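Local atomic coordinates of chitinase (Paenibacillus sp. FPU-7, PDB entry 5GZT), a protein that probably catalyses the random endo-hydrolysis of the beta-1,4 linkages between N-acetylglucosamine units in chitin and chitodextrins. Residues Asp288-Glu293 / Asp344-Ala349; Gly672-Pro677 / Val756-Lys761; Thr980-Ser985 / His1034-Gln1039. One frame throughout, in Å; residues are numbered along the deposited sequence.

Contact 1: Asp288-Glu293 / Asp344-Ala349; sequences DWAKDE and DESNLA
An Asx motif begun by D288 presents the backbone of W289 to N347, on the opening turns of helix 344-352, within the first family 18 glycosidase barrel. W289 N donates to N347 OD1 over 2.8 Å, nearly straight at 167°. The first torsion of N347 sets CG beside its own backbone N (chi1 -85°), and OD1 then reaches across to the loop. The amide also lies by the indole, its plane turned 60° from the ring and N347 CG 3.8 Å from W289 CD1.

The loop is shaped from within. D288 OD1 takes the N-H of K291 at 3.1 Å from above the carboxylate plane, while OD2 receives K291 NZ on its syn side in a salt bridge. Aspartate suits this place because its short arm brings the acceptor back to the chain.

A water joins both segments with four hydrogen bonds. It donates to D288 OD1 at 2.7 Å and to N347 OD1 at 2.8 Å, and accepts from A290 N at 2.9 Å and S346 OG at 2.8 Å. A290 is small enough to let this serine close in, its CB lying 3.5 Å from S346 OG.

N347 ND2 is held by V287 O and Y306 OH, which fixes the flip of the amide. A leucine in place of N347 would probably leave W289 N without its acceptor, the water without one of its two, and V287 O without its amide donor.

The loop leads from strand 264-284 to strand 303-312, and W289 NE1 turns back to P284 O at the end of the former. Y306 on the latter also bonds D344, so helix 344-352, which precedes strand 362-368, is tied to both loop and barrel wall.

Contact 2: Gly672-Pro677 / Val756-Lys761; sequences GTFILP and VTIMPK
F674 lays one ring face against V756, whose CG2 stands 3.6 Å above the ring plane and over its centre. The line from that methyl to the centroid is only 9° off the ring normal, a clear CH-pi contact. The first torsion of V756 (chi1 -67°) puts CG1 beside the backbone N, leaving CG2 between that N and the carbonyl carbon, from where it meets the phenyl. A branched valine suits this place because its two methyls serve two partners: CG1 meets L676 CD2 tip to tip at 4.1 Å.

At its rim the phenyl meets different chemistry. T757 O lies in the ring plane, 3.3 Å from F674 CE1, where the slightly positive ring hydrogens would probably welcome a carbonyl oxygen. I758 CG1 adds an apolar touch to F674 CZ at 4.2 Å.

The two strands run nearly antiparallel, 161° between their directions, but their axes stay 8.8 Å apart and no hydrogen bond joins them. They belong to separate sheets of the immunoglobulin-like domain: F674 pairs through its backbone with V717 of strand 714-723, while V756 packs on V734 of strand 732-738. T757 points its CB away from strand 672-677, and its OG1 hydrogen-bonds to G1107 O.

Apart from the carbonyl oxygen of T757 at the ring edge, what meets here is apolar, so cohesion rests mainly on burial and close fit, not hydrogen bonds.

Contact 3: Thr980-Ser985 / His1034-Gln1039; sequences TAHQAS and HGLFQQ
The first torsion of T980 (chi1 69°) sets OG1 between its backbone N and carbonyl carbon, facing G1035 and Q1038, while that of F1037 (chi1 -51°) places CG beside its own N and lets the ring extend toward A981 and H982. The hydroxyl serves both ends of the type II turn from G1035 to Q1038. OG1 donates to G1035 O at 2.6 Å, in the carbonyl plane, and accepts from Q1038 N at 3.1 Å with an angle of 161°. Threonine suits the place because one short hydroxyl can give and take at once, and because its side chain also packs on W1026 and F1087, which suits a residue bearing a methyl. T980 N adds a bond to Q1038 O at 3.0 Å, and F1037 CA makes a CA-H...O contact with T980 O at 3.3 Å.

The turn is unusual in putting F1037, not glycine, at its third position with positive phi. Its ring is packed from several directions. A981 CB lies at the ring edge, 3.8 Å from F1037 CE1; alanine is small enough to sit there. L1036 CD1 covers one face from over the centre. H982 and F1037 cross at about a right angle, with H982 CD2 3.9 Å from F1037 CZ. H982 CE1 also touches L1036 CD1 at 3.7 Å, while its NE2 bonds to D1069 OD2.

L1036, like T980, touches F1087 of strand 1086-1089. The loop 980-985 follows barrel strand 964-967, whereas 1034-1039 lies beyond strand 1024-1026 of the small antiparallel sheet. This layout is consistent with the insertion domain that many family 18 chitinases carry after the seventh barrel strand, here fastened to the loop after the sixth.

The three contacts share no structural element. Contact 1 is partly buried and polar, with a direct hydrogen bond and a bridging water, docking a loop on a helix of the first family 18 domain. Contact 3, in the second such domain, is a buried loop-to-loop junction mixing backbone and hydroxyl bonds with aromatic packing. Contact 2 is buried and without hydrogen bonds across it, as befits the inside of a sandwich in the immunoglobulin-like domain between those two in the chain. Although in different family 18 domains, contacts 1 and 3 come within about 7 Å at their nearest atoms, whereas the centre of contact 2 lies about 42 Å and about 34 Å from their centres.

Contact 1: Asp288-Glu293 / Asp344-Ala349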
# COMPACT_ATOMS: atom_id res chain seq x y z
N ASP B 288 8.57 17.06 9.35
CA ASP B 288 9.91 16.72 9.79
C ASP B 288 9.85 15.42 10.48
O ASP B 288 9.50 15.35 11.64
CB ASP B 288 10.49 17.85 10.66
CG ASP B 288 11.89 17.55 11.17
OD1 ASP B 288 12.36 16.38 11.22
OD2 ASP B 288 12.51 18.54 11.51
N TRP B 289 10.15 14.35 9.73
CA TRP B 289 9.91 13.04 10.23
C TRP B 289 10.83 12.67 11.36
O TRP B 289 10.45 11.83 12.18
CB TRP B 289 9.89 11.97 9.12
CG TRP B 289 8.64 12.14 8.36
CD1 TRP B 289 8.49 12.66 7.13
CD2 TRP B 289 7.34 11.87 8.85
NE1 TRP B 289 7.17 12.74 6.81
CE2 TRP B 289 6.43 12.25 7.85
CE3 TRP B 289 6.85 11.33 10.05
CZ2 TRP B 289 5.05 12.12 7.99
CZ3 TRP B 289 5.48 11.17 10.19
CH2 TRP B 289 4.58 11.58 9.15
N ALA B 290 12.02 13.30 11.46
CA ALA B 290 12.91 12.94 12.54
C ALA B 290 12.39 13.50 13.85
O ALA B 290 12.47 12.80 14.87
CB ALA B 290 14.35 13.40 12.27
N LYS B 291 11.86 14.73 13.85
CA LYS B 291 11.23 15.30 15.08
C LYS B 291 9.77 14.81 15.37
O LYS B 291 9.14 15.24 16.34
CB LYS B 291 11.04 16.79 14.98
CG LYS B 291 12.22 17.72 14.86
CD LYS B 291 11.60 19.13 14.64
CE LYS B 291 12.56 20.31 14.72
NZ LYS B 291 13.64 20.15 13.70
N ASP B 292 9.17 14.04 14.48
CA ASP B 292 7.70 13.77 14.60
C ASP B 292 7.48 12.93 15.85
O ASP B 292 8.29 12.03 16.15
CB ASP B 292 7.21 13.01 13.38
CG ASP B 292 5.88 12.36 13.59
OD1 ASP B 292 4.86 13.06 13.68
OD2 ASP B 292 5.87 11.12 13.69
N GLU B 293 6.39 13.23 16.54
CA GLU B 293 5.96 12.40 17.66
C GLU B 293 4.66 11.61 17.48
O GLU B 293 4.19 10.95 18.42
CB GLU B 293 5.88 13.32 18.88
CG GLU B 293 7.27 13.64 19.34
CD GLU B 293 7.34 14.68 20.43
OE1 GLU B 293 6.57 15.65 20.42
OE2 GLU B 293 8.25 14.52 21.28
N ASP B 344 14.65 17.26 3.80
CA ASP B 344 14.40 16.15 2.93
C ASP B 344 15.34 14.97 3.17
O ASP B 344 14.89 13.77 3.22
CB ASP B 344 14.37 16.59 1.47
CG ASP B 344 13.12 17.34 1.12
OD1 ASP B 344 12.00 16.69 0.99
OD2 ASP B 344 13.24 18.60 1.02
N GLU B 345 16.61 15.29 3.43
CA GLU B 345 17.60 14.25 3.57
C GLU B 345 17.41 13.57 4.89
O GLU B 345 17.46 12.33 4.96
CB GLU B 345 19.03 14.80 3.39
CG GLU B 345 19.24 15.42 2.01
CD GLU B 345 20.70 15.44 1.51
OE1 GLU B 345 21.64 15.52 2.34
OE2 GLU B 345 20.88 15.42 0.25
N SER B 346 17.21 14.34 5.94
CA SER B 346 16.82 13.73 7.20
C SER B 346 15.52 12.82 7.06
O SER B 346 15.43 11.70 7.59
CB SER B 346 16.51 14.85 8.20
OG SER B 346 16.28 14.29 9.47
N ASN B 347 14.53 13.36 6.35
CA ASN B 347 13.23 12.66 6.21
C ASN B 347 13.44 11.30 5.58
O ASN B 347 13.12 10.21 6.21
CB ASN B 347 12.33 13.51 5.35
CG ASN B 347 11.58 14.56 6.14
OD1 ASN B 347 11.60 14.60 7.32
ND2 ASN B 347 10.89 15.40 5.45
N LEU B 348 14.06 11.36 4.38
CA LEU B 348 14.35 10.18 3.58
C LEU B 348 15.15 9.16 4.36
O LEU B 348 14.85 7.97 4.26
CB LEU B 348 15.04 10.55 2.31
CG LEU B 348 14.43 10.70 0.92
CD1 LEU B 348 13.07 10.04 0.74
CD2 LEU B 348 14.44 12.11 0.38
N ALA B 349 16.13 9.59 5.16
CA ALA B 349 16.88 8.64 6.00
C ALA B 349 16.00 7.97 7.03
O ALA B 349 16.08 6.75 7.22
CB ALA B 349 18.07 9.32 6.68
O HOH W 1 13.48 14.81 9.40

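Contact 2: Gly672-Pro677 / Val756-Lys761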
# COMPACT_ATOMS: atom_id res chain seq x y z
N GLY B 672 -25.60 7.13 35.84
CA GLY B 672 -24.20 7.13 35.33
C GLY B 672 -24.18 6.56 33.95
O GLY B 672 -25.16 5.96 33.56
N THR B 673 -23.07 6.75 33.23
CA THR B 673 -22.94 6.33 31.90
C THR B 673 -21.63 5.62 31.65
O THR B 673 -20.55 6.13 31.94
CB THR B 673 -23.05 7.60 30.96
OG1 THR B 673 -24.32 8.17 31.23
CG2 THR B 673 -23.02 7.19 29.46
N PHE B 674 -21.72 4.46 31.08
CA PHE B 674 -20.55 3.71 30.57
C PHE B 674 -20.41 4.10 29.09
O PHE B 674 -21.46 4.25 28.37
CB PHE B 674 -20.82 2.22 30.62
CG PHE B 674 -20.96 1.68 32.02
CD1 PHE B 674 -19.91 1.77 32.92
CD2 PHE B 674 -22.11 1.06 32.41
CE1 PHE B 674 -20.01 1.21 34.20
CE2 PHE B 674 -22.21 0.51 33.67
CZ PHE B 674 -21.14 0.60 34.56
N ILE B 675 -19.18 4.31 28.66
CA ILE B 675 -18.90 4.63 27.29
C ILE B 675 -17.85 3.70 26.74
O ILE B 675 -16.78 3.63 27.29
CB ILE B 675 -18.47 6.11 27.13
CG1 ILE B 675 -19.61 7.04 27.57
CG2 ILE B 675 -18.18 6.41 25.63
CD1 ILE B 675 -19.10 8.51 27.69
N LEU B 676 -18.17 3.03 25.61
CA LEU B 676 -17.28 2.07 25.00
C LEU B 676 -17.10 2.37 23.49
O LEU B 676 -17.99 2.00 22.66
CB LEU B 676 -17.83 0.65 25.15
CG LEU B 676 -18.05 0.16 26.60
CD1 LEU B 676 -19.45 0.51 27.06
CD2 LEU B 676 -17.87 -1.32 26.77
N PRO B 677 -15.99 2.99 23.16
CA PRO B 677 -15.58 3.18 21.75
C PRO B 677 -15.35 1.84 21.04
O PRO B 677 -14.87 0.84 21.69
CB PRO B 677 -14.28 4.00 21.84
CG PRO B 677 -14.35 4.64 23.23
CD PRO B 677 -14.93 3.53 24.07
N VAL B 756 -17.18 -3.61 32.11
CA VAL B 756 -17.11 -2.35 32.84
C VAL B 756 -17.69 -2.68 34.28
O VAL B 756 -18.03 -3.87 34.56
CB VAL B 756 -17.90 -1.25 32.16
CG1 VAL B 756 -17.18 -0.92 30.83
CG2 VAL B 756 -19.27 -1.70 31.85
N THR B 757 -17.71 -1.68 35.15
CA THR B 757 -17.84 -1.86 36.58
C THR B 757 -18.79 -0.91 37.26
O THR B 757 -18.68 0.31 37.10
CB THR B 757 -16.49 -1.76 37.15
OG1 THR B 757 -15.62 -2.68 36.48
CG2 THR B 757 -16.47 -2.03 38.58
N ILE B 758 -19.69 -1.50 38.07
CA ILE B 758 -20.31 -0.81 39.19
C ILE B 758 -19.47 -0.99 40.44
O ILE B 758 -19.39 -2.12 40.93
CB ILE B 758 -21.71 -1.28 39.39
CG1 ILE B 758 -22.55 -0.86 38.20
CG2 ILE B 758 -22.33 -0.66 40.64
CD1 ILE B 758 -23.97 -1.46 38.18
N MET B 759 -18.87 0.10 40.94
CA MET B 759 -18.01 0.08 42.11
C MET B 759 -18.82 0.24 43.37
O MET B 759 -19.82 1.01 43.43
CB MET B 759 -16.94 1.14 42.05
CG MET B 759 -15.94 0.90 40.93
SD MET B 759 -14.68 -0.40 41.41
CE MET B 759 -14.14 0.19 42.93
N PRO B 760 -18.51 -0.55 44.39
CA PRO B 760 -19.17 -0.32 45.73
C PRO B 760 -18.71 1.02 46.36
O PRO B 760 -17.77 1.65 45.90
CB PRO B 760 -18.66 -1.51 46.56
CG PRO B 760 -17.27 -1.71 46.04
CD PRO B 760 -17.33 -1.44 44.53
N LYS B 761 -19.40 1.48 47.40
CA LYS B 761 -19.41 2.84 47.81
C LYS B 761 -18.06 3.33 48.29
O LYS B 761 -17.83 4.52 48.19
CB LYS B 761 -20.45 3.08 48.87
CG LYS B 761 -20.16 2.37 50.20
CD LYS B 761 -21.09 2.91 51.29
CE LYS B 761 -20.77 2.28 52.64
NZ LYS B 761 -21.81 2.66 53.63

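Contact 3: Thr980-Ser985 / His1034-Gln1039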
# COMPACT_ATOMS: atom_id res chain seq x y z
N THR B 980 16.80 1.60 24.51
CA THR B 980 16.09 2.22 25.61
C THR B 980 14.56 2.23 25.30
O THR B 980 14.13 2.15 24.12
CB THR B 980 16.56 3.66 25.86
OG1 THR B 980 16.13 4.49 24.76
CG2 THR B 980 18.08 3.70 26.06
N ALA B 981 13.78 2.41 26.36
CA ALA B 981 12.29 2.40 26.29
C ALA B 981 11.69 2.55 27.69
O ALA B 981 12.43 2.65 28.70
CB ALA B 981 11.78 1.14 25.57
N HIS B 982 10.34 2.66 27.74
CA HIS B 982 9.69 2.95 29.02
C HIS B 982 9.43 1.60 29.72
O HIS B 982 8.86 0.64 29.09
CB HIS B 982 8.38 3.61 28.77
CG HIS B 982 8.49 4.94 28.09
ND1 HIS B 982 9.12 6.02 28.66
CD2 HIS B 982 7.97 5.37 26.91
CE1 HIS B 982 9.04 7.05 27.84
NE2 HIS B 982 8.31 6.70 26.80
N GLN B 983 9.94 1.51 30.94
CA GLN B 983 9.80 0.27 31.77
C GLN B 983 8.43 0.12 32.44
O GLN B 983 8.07 -1.00 32.80
CB GLN B 983 10.90 0.16 32.83
CG GLN B 983 10.86 1.17 33.98
CD GLN B 983 10.59 0.57 35.37
OE1 GLN B 983 10.08 -0.60 35.53
NE2 GLN B 983 10.86 1.38 36.39
N ALA B 984 7.67 1.21 32.54
CA ALA B 984 6.44 1.25 33.30
C ALA B 984 5.34 2.14 32.71
O ALA B 984 4.42 2.57 33.42
CB ALA B 984 6.77 1.73 34.69
N SER B 985 5.39 2.41 31.40
CA SER B 985 4.49 3.44 30.86
C SER B 985 3.03 3.05 30.91
O SER B 985 2.66 1.91 30.54
CB SER B 985 4.85 3.75 29.41
OG SER B 985 4.81 2.60 28.60
N HIS B 1034 16.84 12.91 23.33
CA HIS B 1034 17.15 12.76 24.72
C HIS B 1034 17.27 11.29 25.15
O HIS B 1034 16.90 10.95 26.24
CB HIS B 1034 16.13 13.48 25.57
CG HIS B 1034 15.76 14.82 25.06
ND1 HIS B 1034 16.65 15.87 24.98
CD2 HIS B 1034 14.58 15.30 24.60
CE1 HIS B 1034 16.04 16.93 24.49
NE2 HIS B 1034 14.78 16.62 24.26
N GLY B 1035 17.82 10.45 24.28
CA GLY B 1035 18.06 9.03 24.61
C GLY B 1035 16.86 8.08 24.47
O GLY B 1035 17.04 6.87 24.64
N LEU B 1036 15.69 8.60 24.08
CA LEU B 1036 14.46 7.81 24.07
C LEU B 1036 14.37 6.94 22.83
O LEU B 1036 14.39 7.47 21.73
CB LEU B 1036 13.24 8.72 24.12
CG LEU B 1036 11.87 8.04 24.06
CD1 LEU B 1036 11.72 7.14 25.29
CD2 LEU B 1036 10.77 9.13 24.01
N PHE B 1037 14.26 5.64 23.02
CA PHE B 1037 14.19 4.65 21.94
C PHE B 1037 15.48 4.71 21.08
O PHE B 1037 15.41 4.66 19.84
CB PHE B 1037 12.91 4.75 21.05
CG PHE B 1037 11.61 4.77 21.85
CD1 PHE B 1037 11.31 3.74 22.77
CD2 PHE B 1037 10.65 5.77 21.63
CE1 PHE B 1037 10.09 3.76 23.48
CE2 PHE B 1037 9.44 5.78 22.34
CZ PHE B 1037 9.19 4.80 23.27
N GLN B 1038 16.62 4.80 21.76
CA GLN B 1038 17.96 4.79 21.13
C GLN B 1038 18.68 3.48 21.40
O GLN B 1038 18.57 2.89 22.48
CB GLN B 1038 18.79 5.98 21.63
CG GLN B 1038 18.20 7.32 21.20
CD GLN B 1038 17.89 7.41 19.71
OE1 GLN B 1038 18.74 7.16 18.87
NE2 GLN B 1038 16.65 7.76 19.39
N GLN B 1039 19.39 2.99 20.39
CA GLN B 1039 20.33 1.88 20.57
C GLN B 1039 21.44 2.34 21.56
O GLN B 1039 21.90 3.49 21.53
CB GLN B 1039 20.85 1.46 19.21
CG GLN B 1039 21.80 0.28 19.24
CD GLN B 1039 21.17 -0.99 19.81
OE1 GLN B 1039 20.08 -1.40 19.39
NE2 GLN B 1039 21.88 -1.63 20.75